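Local coordinates for protein putative oxidoreductase (Bacteroides fragilis NCTC 9343, PDB 3EOF) that binds flavin mononucleotide and is probably a nitroreductase-type oxidoreductase, perhaps using NADPH to reduce its substrates, at residues L75-D80 with L112-F117; G132-N137 with I154-V159; N8-R13 with E164-V169. All coordinates share one frame; numbering follows the deposited sequence.

Interaction 1 of 3, residues L75-D80 with L112-F117; sequences LTFCAD and LVAQTF
Phe77 leaves strand 73-80 with its CB directed at helix 100-123, and chi1 of -64° sets CG anti to the carbonyl carbon, so the ring reaches the helix. CG, CD1, CD2 and CE1 all contact the methyl of Ala114. That methyl stands almost exactly over the ring centre: Ala114 CB is 3.6 Å from the Phe77 centroid and only 9° off the ring normal, a clear CH-pi contact. Farther out, Phe77 CE2 is nearest Ala114 CA and also touches Val113 CG1 at 4.0 Å, and at the tip CZ reaches Phe117 CD2, which lies near the plane of the Phe77 ring at its edge. This is helix-on-sheet packing in the alpha+beta core of the nitroreductase fold, against an antiparallel sheet; the short segments run at 153°, nearly antiparallel, with their axes 9.3 Å apart. Phe117, its CG anti to the backbone N, brings its ring beside the Phe77 tip and takes Leu75 on one face. Leu75 CD1 sits 3.7 Å from the Phe117 centroid, offset toward the rim, in a second CH-pi contact. Leu28, Leu29 and Ser32 of helix 22-32 also pack on Phe117, while Val46 of strand 44-49 touches both Leu75 and Phe77.

Interaction 2 of 3, residues G132-N137 with I154-V159; sequences GTTTYN and ITTVTV. With FMN (flavin mononucleotide), chain C.
Hydroxyl pairing joins the turn after strand 127-131 to strand 151-160. Thr134 and Thr156 each carry OG1 anti to the carbonyl carbon (chi1 -55° and -54°), and their side chains cross obliquely so that the two oxygens meet tip to tip: Thr134 OG1 and Thr156 OG1 are 2.7 Å apart, a hydrogen-bonding distance. Thr134 OG1 also bonds to the carbonyl of Leu131, the last residue of strand 127-131, so this buried hydroxyl has partners on two adjoining pieces of chain.

Van der Waals contact is made by two methyls against a carbonyl oxygen. Thr134 CG2, anti to its backbone N, lies 3.5 Å from Ile154 O, and Thr135 CG2 comes to the same Ile154 O at an equal distance. That peptide belongs to a classic beta bulge, in which Ile154 and Thr155 both face Phe77 of the antiparallel neighbour strand 73-80. The Ile154 side chain points away from the turn, onto Phe103, Ala107 and Leu111 of helix 100-123.

Backbone bonds shape the turn itself. Thr133 O accepts from both Tyr136 N and Asn137 N, closing a helix-like coil just before helix 138-145.

Cofactor bonding comes from the opposite end of the turn, where Gly132 N serves the isoalloxazine ring. Its N-H points best at FMN O4, at 3.1 Å and 155°, whereas the approach of Gly132 N to FMN N5, though shorter at 2.9 Å, is bent and weak. A donor at this edge would probably polarise the N5 and C4=O4 region of the oxidised flavin.

Interaction 3 of 3, residues N8-R13 with E164-V169; sequences NRRTIR and ESPKQV. With FMN (flavin mononucleotide), chain C.
Chi1 of 63° places CG of Arg10 between its backbone N and carbonyl carbon, and further bends at chi2 and chi3 fold the chain back on its own loop. Gln168 instead has CG anti to the backbone N and stays extended, crossing Arg10 at about a right angle with its amide plane 15° from the guanidinium plane. Folded in this way, Arg10 presents NE and NH2 side-on to one acceptor, Asn8 O, while NH1 donates across the contact to Pro166 O at 2.9 Å, within the carbonyl plane. Gln168 CB lies over one face of the same guanidinium. The amide at the end of the extended chain bonds in the other direction: Gln168 NE2 gives a nearly straight bond (169°) to Arg9 O at 2.8 Å, approaching from above the carbonyl plane.

At the other end, Glu164 OE2 takes the backbone N-H of Arg13 at 2.7 Å, and water 3 links this carboxylate oxygen to Thr11 O and Arg13 NH1. Between the two polar ends, Ile12 CD1 packs on Pro166 CD at 3.7 Å.

The same 8-13 loop binds the flavin. Thr11 N donates to phosphate oxygen FMN O3P, and Arg9 NH1 reaches FMN O1P at 2.8 Å, placing positive charge beside the phosphate. Arg13, extended from CG to NE, meets the pyrimidine edge: Arg13 NE bonds FMN O2 at 2.7 Å and NH2 bonds N1, which would probably polarise the ring and stabilise an anionic reduced flavin.

Arg9 is paired in turn with Glu122 of helix 100-123, and Ile12 makes a backbone bond to Ile128, so the loop following helix 2-7 lies along strand 127-131, with the 164-169 connection from strand 151-160 packed against the 8-13 loop.

In the fold
Interactions 1 and 2 meet in the four-stranded antiparallel sheet: their centres are 10 Å apart, and neighbouring strands 73-80 and 151-160 are joined by probable hydrogen bonds such as Leu75 O to Val157 N, at 2.8 Å. Along the chain, interaction 1 closes before interaction 2 opens, and both are nested within the long loop closed by interaction 3. The latter lies farther out, its centre about 21 Å from that of interaction 1 and 19 Å from that of interaction 2. Interactions 2 and 3 nevertheless converge on one FMN, whose site the second subunit completes through Thr37. The packed core thus adjoins a cofactor pocket built at the dimer interface.

Interaction 1 of 3, residues L75-D80 with L112-F117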
loop_
_atom_site.group_PDB
_atom_site.type_symbol
_atom_site.label_atom_id
_atom_site.label_comp_id
_atom_site.label_asym_id
_atom_site.label_seq_id
_atom_site.Cartn_x
_atom_site.Cartn_y
_atom_site.Cartn_z
ATOM N N LEU A 75 13.944 7.292 3.009
ATOM C CA LEU A 75 13.384 6.170 3.744
ATOM C C LEU A 75 13.012 5.080 2.808
ATOM O O LEU A 75 12.235 5.321 1.904
ATOM C CB LEU A 75 12.125 6.583 4.471
ATOM C CG LEU A 75 12.235 7.670 5.527
ATOM C CD1 LEU A 75 10.823 7.967 5.996
ATOM C CD2 LEU A 75 13.152 7.245 6.699
ATOM N N THR A 76 13.618 3.901 2.995
ATOM C CA THR A 76 13.308 2.697 2.219
ATOM C C THR A 76 12.392 1.834 3.076
ATOM O O THR A 76 12.833 1.276 4.092
ATOM C CB THR A 76 14.578 1.938 1.799
ATOM O OG1 THR A 76 15.427 2.813 1.039
ATOM C CG2 THR A 76 14.230 0.698 0.961
ATOM N N PHE A 77 11.105 1.794 2.695
ATOM C CA PHE A 77 10.098 0.949 3.346
ATOM C C PHE A 77 10.172 -0.488 2.792
ATOM O O PHE A 77 9.898 -0.745 1.622
ATOM C CB PHE A 77 8.721 1.544 3.149
ATOM C CG PHE A 77 8.558 2.879 3.800
ATOM C CD1 PHE A 77 8.862 4.048 3.110
ATOM C CD2 PHE A 77 8.101 2.971 5.100
ATOM C CE1 PHE A 77 8.714 5.262 3.687
ATOM C CE2 PHE A 77 7.953 4.176 5.688
ATOM C CZ PHE A 77 8.273 5.352 4.967
ATOM N N CYS A 78 10.538 -1.422 3.665
ATOM C CA CYS A 78 10.703 -2.818 3.310
ATOM C C CYS A 78 9.664 -3.767 3.905
ATOM O O CYS A 78 9.335 -3.676 5.108
ATOM C CB CYS A 78 12.071 -3.293 3.803
ATOM S SG CYS A 78 13.400 -2.279 3.223
ATOM N N ALA A 79 9.158 -4.650 3.042
ATOM C CA ALA A 79 8.318 -5.776 3.433
ATOM C C ALA A 79 9.279 -6.614 4.284
ATOM O O ALA A 79 10.393 -6.826 3.889
ATOM C CB ALA A 79 7.861 -6.548 2.195
ATOM N N ASP A 80 8.865 -7.061 5.457
ATOM C CA ASP A 80 9.776 -7.797 6.341
ATOM C C ASP A 80 9.022 -8.877 7.092
ATOM O O ASP A 80 8.218 -8.594 7.991
ATOM C CB ASP A 80 10.433 -6.808 7.307
ATOM C CG ASP A 80 11.490 -7.419 8.220
ATOM O OD1 ASP A 80 11.394 -8.597 8.549
ATOM O OD2 ASP A 80 12.403 -6.669 8.657
ATOM N N LEU A 112 0.932 0.680 3.776
ATOM C CA LEU A 112 0.046 1.391 4.744
ATOM C C LEU A 112 0.830 2.294 5.665
ATOM O O LEU A 112 0.437 3.417 5.927
ATOM C CB LEU A 112 -0.749 0.372 5.539
ATOM C CG LEU A 112 -2.107 -0.050 4.993
ATOM C CD1 LEU A 112 -2.284 -0.154 3.495
ATOM C CD2 LEU A 112 -2.489 -1.334 5.658
ATOM N N VAL A 113 1.947 1.780 6.182
ATOM C CA VAL A 113 2.868 2.593 6.982
ATOM C C VAL A 113 3.445 3.765 6.179
ATOM O O VAL A 113 3.449 4.911 6.633
ATOM C CB VAL A 113 4.055 1.737 7.555
ATOM C CG1 VAL A 113 5.126 2.601 8.103
ATOM C CG2 VAL A 113 3.569 0.781 8.587
ATOM N N ALA A 114 3.965 3.470 4.992
ATOM C CA ALA A 114 4.594 4.473 4.179
ATOM C C ALA A 114 3.721 5.624 3.895
ATOM O O ALA A 114 4.156 6.781 3.991
ATOM C CB ALA A 114 5.128 3.861 2.861
ATOM N N GLN A 115 2.482 5.332 3.537
ATOM C CA GLN A 115 1.510 6.383 3.269
ATOM C C GLN A 115 1.001 7.051 4.545
ATOM O O GLN A 115 0.686 8.223 4.511
ATOM C CB GLN A 115 0.362 5.841 2.451
ATOM C CG GLN A 115 -0.638 6.881 2.015
ATOM C CD GLN A 115 -0.032 8.046 1.237
ATOM O OE1 GLN A 115 0.910 7.909 0.457
ATOM N NE2 GLN A 115 -0.613 9.189 1.428
ATOM N N THR A 116 0.950 6.350 5.671
ATOM C CA THR A 116 0.562 7.002 6.938
ATOM C C THR A 116 1.678 7.985 7.249
ATOM O O THR A 116 1.432 9.141 7.544
ATOM C CB THR A 116 0.299 6.013 8.095
ATOM O OG1 THR A 116 -0.702 5.065 7.698
ATOM C CG2 THR A 116 -0.199 6.748 9.317
ATOM N N PHE A 117 2.916 7.539 7.114
ATOM C CA PHE A 117 4.065 8.416 7.319
ATOM C C PHE A 117 4.015 9.639 6.422
ATOM O O PHE A 117 4.127 10.748 6.927
ATOM C CB PHE A 117 5.393 7.684 7.077
ATOM C CG PHE A 117 6.559 8.608 7.045
ATOM C CD1 PHE A 117 7.117 9.077 8.220
ATOM C CD2 PHE A 117 7.066 9.064 5.823
ATOM C CE1 PHE A 117 8.167 10.002 8.177
ATOM C CE2 PHE A 117 8.091 9.983 5.776
ATOM C CZ PHE A 117 8.653 10.447 6.939
#

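Interaction 2 of 3, residues G132-N137 with I154-V159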
loop_
_atom_site.group_PDB
_atom_site.type_symbol
_atom_site.label_atom_id
_atom_site.label_comp_id
_atom_site.label_asym_id
_atom_site.label_seq_id
_atom_site.Cartn_x
_atom_site.Cartn_y
_atom_site.Cartn_z
ATOM N N GLY A 132 9.415 5.190 -7.451
ATOM C CA GLY A 132 8.879 3.966 -8.064
ATOM C C GLY A 132 9.995 3.077 -8.562
ATOM O O GLY A 132 9.812 1.873 -8.881
ATOM N N THR A 133 11.180 3.667 -8.591
ATOM C CA THR A 133 12.382 2.962 -9.013
ATOM C C THR A 133 12.794 1.824 -8.073
ATOM O O THR A 133 13.635 0.978 -8.422
ATOM C CB THR A 133 13.495 3.970 -9.186
ATOM O OG1 THR A 133 13.473 4.887 -8.072
ATOM C CG2 THR A 133 13.247 4.751 -10.460
ATOM N N THR A 134 12.215 1.800 -6.877
ATOM C CA THR A 134 12.508 0.762 -5.886
ATOM C C THR A 134 12.243 -0.637 -6.386
ATOM O O THR A 134 12.961 -1.546 -6.021
ATOM C CB THR A 134 11.647 0.966 -4.601
ATOM O OG1 THR A 134 11.854 2.275 -4.112
ATOM C CG2 THR A 134 12.043 0.042 -3.530
ATOM N N THR A 135 11.156 -0.804 -7.154
ATOM C CA THR A 135 10.752 -2.076 -7.721
ATOM C C THR A 135 11.376 -2.282 -9.122
ATOM O O THR A 135 11.225 -3.332 -9.725
ATOM C CB THR A 135 9.228 -2.228 -7.662
ATOM O OG1 THR A 135 8.604 -1.014 -8.084
ATOM C CG2 THR A 135 8.780 -2.496 -6.228
ATOM N N TYR A 136 12.084 -1.288 -9.649
ATOM C CA TYR A 136 12.884 -1.517 -10.903
ATOM C C TYR A 136 14.245 -2.076 -10.534
ATOM O O TYR A 136 14.844 -2.893 -11.271
ATOM C CB TYR A 136 13.091 -0.242 -11.726
ATOM C CG TYR A 136 11.854 0.182 -12.456
ATOM C CD1 TYR A 136 10.784 0.743 -11.757
ATOM C CD2 TYR A 136 11.731 -0.015 -13.827
ATOM C CE1 TYR A 136 9.634 1.114 -12.397
ATOM C CE2 TYR A 136 10.575 0.341 -14.489
ATOM C CZ TYR A 136 9.525 0.920 -13.769
ATOM O OH TYR A 136 8.358 1.285 -14.410
ATOM N N ASN A 137 14.790 -1.558 -9.431
ATOM C CA ASN A 137 16.121 -1.982 -8.968
ATOM C C ASN A 137 16.172 -2.511 -7.556
ATOM O O ASN A 137 17.046 -2.110 -6.784
ATOM C CB ASN A 137 17.078 -0.816 -9.087
ATOM C CG ASN A 137 17.598 -0.626 -10.493
ATOM O OD1 ASN A 137 17.988 -1.584 -11.167
ATOM N ND2 ASN A 137 17.658 0.629 -10.925
ATOM N N ILE A 154 10.020 -2.238 -0.835
ATOM C CA ILE A 154 8.730 -1.987 -1.481
ATOM C C ILE A 154 8.724 -0.615 -2.130
ATOM O O ILE A 154 8.551 -0.498 -3.354
ATOM C CB ILE A 154 7.537 -2.143 -0.480
ATOM C CG1 ILE A 154 7.451 -3.619 -0.040
ATOM C CG2 ILE A 154 6.181 -1.737 -1.106
ATOM C CD1 ILE A 154 7.348 -4.615 -1.169
ATOM N N THR A 155 8.860 0.422 -1.328
ATOM C CA THR A 155 8.981 1.764 -1.882
ATOM C C THR A 155 9.963 2.615 -1.059
ATOM O O THR A 155 10.345 2.237 0.040
ATOM C CB THR A 155 7.667 2.488 -2.050
ATOM O OG1 THR A 155 7.895 3.661 -2.862
ATOM C CG2 THR A 155 7.115 2.861 -0.702
ATOM N N THR A 156 10.370 3.744 -1.649
ATOM C CA THR A 156 11.318 4.663 -1.066
ATOM C C THR A 156 10.724 6.030 -1.125
ATOM O O THR A 156 10.106 6.379 -2.118
ATOM C CB THR A 156 12.640 4.664 -1.848
ATOM O OG1 THR A 156 13.100 3.309 -1.912
ATOM C CG2 THR A 156 13.692 5.561 -1.120
ATOM N N VAL A 157 10.882 6.778 -0.036
ATOM C CA VAL A 157 10.380 8.119 0.066
ATOM C C VAL A 157 11.495 9.051 0.465
ATOM O O VAL A 157 12.167 8.845 1.478
ATOM C CB VAL A 157 9.276 8.173 1.103
ATOM C CG1 VAL A 157 8.797 9.595 1.408
ATOM C CG2 VAL A 157 8.121 7.298 0.651
ATOM N N THR A 158 11.680 10.088 -0.345
ATOM C CA THR A 158 12.607 11.193 -0.059
ATOM C C THR A 158 11.755 12.231 0.703
ATOM O O THR A 158 10.625 12.513 0.322
ATOM C CB THR A 158 13.233 11.696 -1.346
ATOM O OG1 THR A 158 12.208 12.172 -2.234
ATOM C CG2 THR A 158 14.035 10.506 -2.024
ATOM N N VAL A 159 12.287 12.712 1.816
ATOM C CA VAL A 159 11.595 13.599 2.737
ATOM C C VAL A 159 12.493 14.792 3.070
ATOM O O VAL A 159 13.718 14.632 3.283
ATOM C CB VAL A 159 11.380 12.969 4.176
ATOM C CG1 VAL A 159 10.170 13.591 4.835
ATOM C CG2 VAL A 159 11.293 11.490 4.156
HETATM N N1 FMN C . 7.821 10.868 -8.660
HETATM C C2 FMN C . 9.082 10.987 -9.257
HETATM O O2 FMN C . 9.544 12.100 -9.555
HETATM N N3 FMN C . 9.839 9.854 -9.563
HETATM C C4 FMN C . 9.386 8.548 -9.291
HETATM O O4 FMN C . 10.247 7.593 -9.191
HETATM C C4A FMN C . 8.088 8.450 -8.700
HETATM N N5 FMN C . 7.567 7.197 -8.407
HETATM C C5A FMN C . 6.335 7.046 -7.788
HETATM C C6 FMN C . 5.904 5.741 -7.514
HETATM C C7 FMN C . 4.681 5.510 -6.912
HETATM C C7M FMN C . 4.273 4.085 -6.672
HETATM C C8 FMN C . 3.865 6.591 -6.586
HETATM C C8M FMN C . 2.670 6.339 -5.728
HETATM C C9 FMN C . 4.292 7.910 -6.858
HETATM C C9A FMN C . 5.543 8.172 -7.471
HETATM N N10 FMN C . 6.042 9.463 -7.782
HETATM C C10 FMN C . 7.305 9.597 -8.388
HETATM C "C1'" FMN C . 5.224 10.731 -7.558
HETATM C "C2'" FMN C . 4.144 10.817 -8.627
HETATM O "O2'" FMN C . 4.774 11.123 -9.879
HETATM C "C3'" FMN C . 3.043 11.782 -8.235
HETATM O "O3'" FMN C . 2.291 11.333 -7.093
HETATM C "C4'" FMN C . 2.060 12.048 -9.384
HETATM O "O4'" FMN C . 2.682 12.787 -10.416
HETATM C "C5'" FMN C . 0.934 12.916 -8.896
HETATM O "O5'" FMN C . 1.587 14.045 -8.312
HETATM P P FMN C . 1.190 14.588 -6.826
HETATM O O1P FMN C . 1.543 13.540 -5.750
HETATM O O2P FMN C . -0.297 14.832 -6.805
HETATM O O3P FMN C . 1.908 15.942 -6.717
#

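Interaction 3 of 3, residues N8-R13 with E164-V169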
loop_
_atom_site.group_PDB
_atom_site.type_symbol
_atom_site.label_atom_id
_atom_site.label_comp_id
_atom_site.label_asym_id
_atom_site.label_seq_id
_atom_site.Cartn_x
_atom_site.Cartn_y
_atom_site.Cartn_z
ATOM N N ASN A 8 -4.914 19.631 -0.660
ATOM C CA ASN A 8 -3.913 20.531 -1.230
ATOM C C ASN A 8 -2.521 19.992 -1.333
ATOM O O ASN A 8 -1.599 20.749 -1.595
ATOM C CB ASN A 8 -3.916 21.800 -0.387
ATOM C CG ASN A 8 -5.196 22.540 -0.557
ATOM O OD1 ASN A 8 -5.568 22.870 -1.682
ATOM N ND2 ASN A 8 -5.908 22.761 0.531
ATOM N N ARG A 9 -2.367 18.692 -1.155
ATOM C CA ARG A 9 -1.065 18.092 -1.171
ATOM C C ARG A 9 -0.509 17.986 -2.597
ATOM O O ARG A 9 -1.216 17.933 -3.598
ATOM C CB ARG A 9 -1.052 16.697 -0.491
ATOM C CG ARG A 9 -1.667 15.543 -1.344
ATOM C CD ARG A 9 -1.215 14.193 -0.913
ATOM N NE ARG A 9 0.218 14.102 -0.998
ATOM C CZ ARG A 9 0.907 13.843 -2.112
ATOM N NH1 ARG A 9 0.287 13.603 -3.254
ATOM N NH2 ARG A 9 2.225 13.805 -2.074
ATOM N N ARG A 10 0.798 17.981 -2.649
ATOM C CA ARG A 10 1.487 17.780 -3.870
ATOM C C ARG A 10 2.831 17.211 -3.498
ATOM O O ARG A 10 3.325 17.434 -2.386
ATOM C CB ARG A 10 1.574 19.095 -4.651
ATOM C CG ARG A 10 2.343 20.156 -3.983
ATOM C CD ARG A 10 1.797 21.478 -4.363
ATOM N NE ARG A 10 0.533 21.755 -3.701
ATOM C CZ ARG A 10 -0.307 22.719 -4.073
ATOM N NH1 ARG A 10 -0.032 23.482 -5.125
ATOM N NH2 ARG A 10 -1.447 22.908 -3.422
ATOM N N THR A 11 3.405 16.482 -4.443
ATOM C CA THR A 11 4.690 15.865 -4.279
ATOM C C THR A 11 5.747 16.979 -4.321
ATOM O O THR A 11 5.675 17.879 -5.157
ATOM C CB THR A 11 4.973 14.791 -5.421
ATOM O OG1 THR A 11 4.178 13.624 -5.200
ATOM C CG2 THR A 11 6.393 14.353 -5.397
ATOM N N ILE A 12 6.744 16.859 -3.441
ATOM C CA ILE A 12 7.801 17.823 -3.332
ATOM C C ILE A 12 9.069 17.075 -3.592
ATOM O O ILE A 12 9.325 16.034 -2.951
ATOM C CB ILE A 12 7.837 18.483 -1.938
ATOM C CG1 ILE A 12 6.510 19.217 -1.648
ATOM C CG2 ILE A 12 9.030 19.387 -1.846
ATOM C CD1 ILE A 12 6.214 20.411 -2.573
ATOM N N ARG A 13 9.846 17.603 -4.539
ATOM C CA ARG A 13 11.087 17.015 -5.006
ATOM C C ARG A 13 12.325 17.897 -4.779
ATOM O O ARG A 13 13.430 17.509 -5.138
ATOM C CB ARG A 13 10.971 16.750 -6.512
ATOM C CG ARG A 13 9.918 15.740 -6.898
ATOM C CD ARG A 13 9.751 15.655 -8.390
ATOM N NE ARG A 13 8.805 14.606 -8.753
ATOM C CZ ARG A 13 7.478 14.740 -8.839
ATOM N NH1 ARG A 13 6.866 15.883 -8.570
ATOM N NH2 ARG A 13 6.741 13.701 -9.186
ATOM N N GLU A 164 10.229 24.167 -2.907
ATOM C CA GLU A 164 9.480 24.466 -4.116
ATOM C C GLU A 164 8.016 24.507 -3.765
ATOM O O GLU A 164 7.578 23.865 -2.812
ATOM C CB GLU A 164 9.701 23.438 -5.222
ATOM C CG GLU A 164 9.294 22.030 -4.848
ATOM C CD GLU A 164 9.349 21.065 -6.009
ATOM O OE1 GLU A 164 9.652 21.514 -7.134
ATOM O OE2 GLU A 164 9.126 19.852 -5.786
ATOM N N SER A 165 7.272 25.256 -4.567
ATOM C CA SER A 165 5.842 25.426 -4.395
ATOM C C SER A 165 5.251 25.161 -5.755
ATOM O O SER A 165 4.871 26.079 -6.447
ATOM C CB SER A 165 5.524 26.832 -3.931
ATOM O OG SER A 165 6.170 27.103 -2.704
ATOM N N PRO A 166 5.205 23.885 -6.152
ATOM C CA PRO A 166 4.722 23.514 -7.450
ATOM C C PRO A 166 3.205 23.611 -7.574
ATOM O O PRO A 166 2.485 23.710 -6.561
ATOM C CB PRO A 166 5.203 22.083 -7.579
ATOM C CG PRO A 166 5.279 21.607 -6.249
ATOM C CD PRO A 166 5.624 22.698 -5.386
ATOM N N LYS A 167 2.750 23.663 -8.818
ATOM C CA LYS A 167 1.343 23.717 -9.109
ATOM C C LYS A 167 0.900 22.280 -8.786
ATOM O O LYS A 167 1.685 21.327 -8.919
ATOM C CB LYS A 167 1.093 24.088 -10.593
ATOM C CG LYS A 167 -0.307 24.661 -10.884
ATOM C CD LYS A 167 -0.684 24.874 -12.401
ATOM C CE LYS A 167 -1.353 23.640 -13.046
ATOM N NZ LYS A 167 -2.060 23.946 -14.348
ATOM N N GLN A 168 -0.324 22.136 -8.297
ATOM C CA GLN A 168 -0.864 20.829 -7.986
ATOM C C GLN A 168 -1.204 20.132 -9.295
ATOM O O GLN A 168 -1.615 20.781 -10.254
ATOM C CB GLN A 168 -2.106 20.972 -7.141
ATOM C CG GLN A 168 -2.517 19.708 -6.471
ATOM C CD GLN A 168 -3.618 19.925 -5.469
ATOM O OE1 GLN A 168 -4.573 20.629 -5.735
ATOM N NE2 GLN A 168 -3.503 19.281 -4.320
ATOM N N VAL A 169 -0.975 18.829 -9.371
ATOM C CA VAL A 169 -1.329 18.133 -10.594
ATOM C C VAL A 169 -2.827 17.743 -10.499
ATOM O O VAL A 169 -3.430 17.749 -9.436
ATOM C CB VAL A 169 -0.391 16.928 -10.928
ATOM C CG1 VAL A 169 1.054 17.238 -10.544
ATOM C CG2 VAL A 169 -0.824 15.743 -10.253
HETATM N N1 FMN C . 7.821 10.868 -8.660
HETATM C C2 FMN C . 9.082 10.987 -9.257
HETATM O O2 FMN C . 9.544 12.100 -9.555
HETATM N N3 FMN C . 9.839 9.854 -9.563
HETATM C C4 FMN C . 9.386 8.548 -9.291
HETATM O O4 FMN C . 10.247 7.593 -9.191
HETATM C C4A FMN C . 8.088 8.450 -8.700
HETATM N N5 FMN C . 7.567 7.197 -8.407
HETATM C C5A FMN C . 6.335 7.046 -7.788
HETATM C C6 FMN C . 5.904 5.741 -7.514
HETATM C C7 FMN C . 4.681 5.510 -6.912
HETATM C C7M FMN C . 4.273 4.085 -6.672
HETATM C C8 FMN C . 3.865 6.591 -6.586
HETATM C C8M FMN C . 2.670 6.339 -5.728
HETATM C C9 FMN C . 4.292 7.910 -6.858
HETATM C C9A FMN C . 5.543 8.172 -7.471
HETATM N N10 FMN C . 6.042 9.463 -7.782
HETATM C C10 FMN C . 7.305 9.597 -8.388
HETATM C "C1'" FMN C . 5.224 10.731 -7.558
HETATM C "C2'" FMN C . 4.144 10.817 -8.627
HETATM O "O2'" FMN C . 4.774 11.123 -9.879
HETATM C "C3'" FMN C . 3.043 11.782 -8.235
HETATM O "O3'" FMN C . 2.291 11.333 -7.093
HETATM C "C4'" FMN C . 2.060 12.048 -9.384
HETATM O "O4'" FMN C . 2.682 12.787 -10.416
HETATM C "C5'" FMN C . 0.934 12.916 -8.896
HETATM O "O5'" FMN C . 1.587 14.045 -8.312
HETATM P P FMN C . 1.190 14.588 -6.826
HETATM O O1P FMN C . 1.543 13.540 -5.750
HETATM O O2P FMN C . -0.297 14.832 -6.805
HETATM O O3P FMN C . 1.908 15.942 -6.717
HETATM O O HOH W 1 -4.337 23.924 -4.677
HETATM O O HOH W 2 -1.966 24.336 -7.433
HETATM O O HOH W 3 7.424 18.525 -7.271
#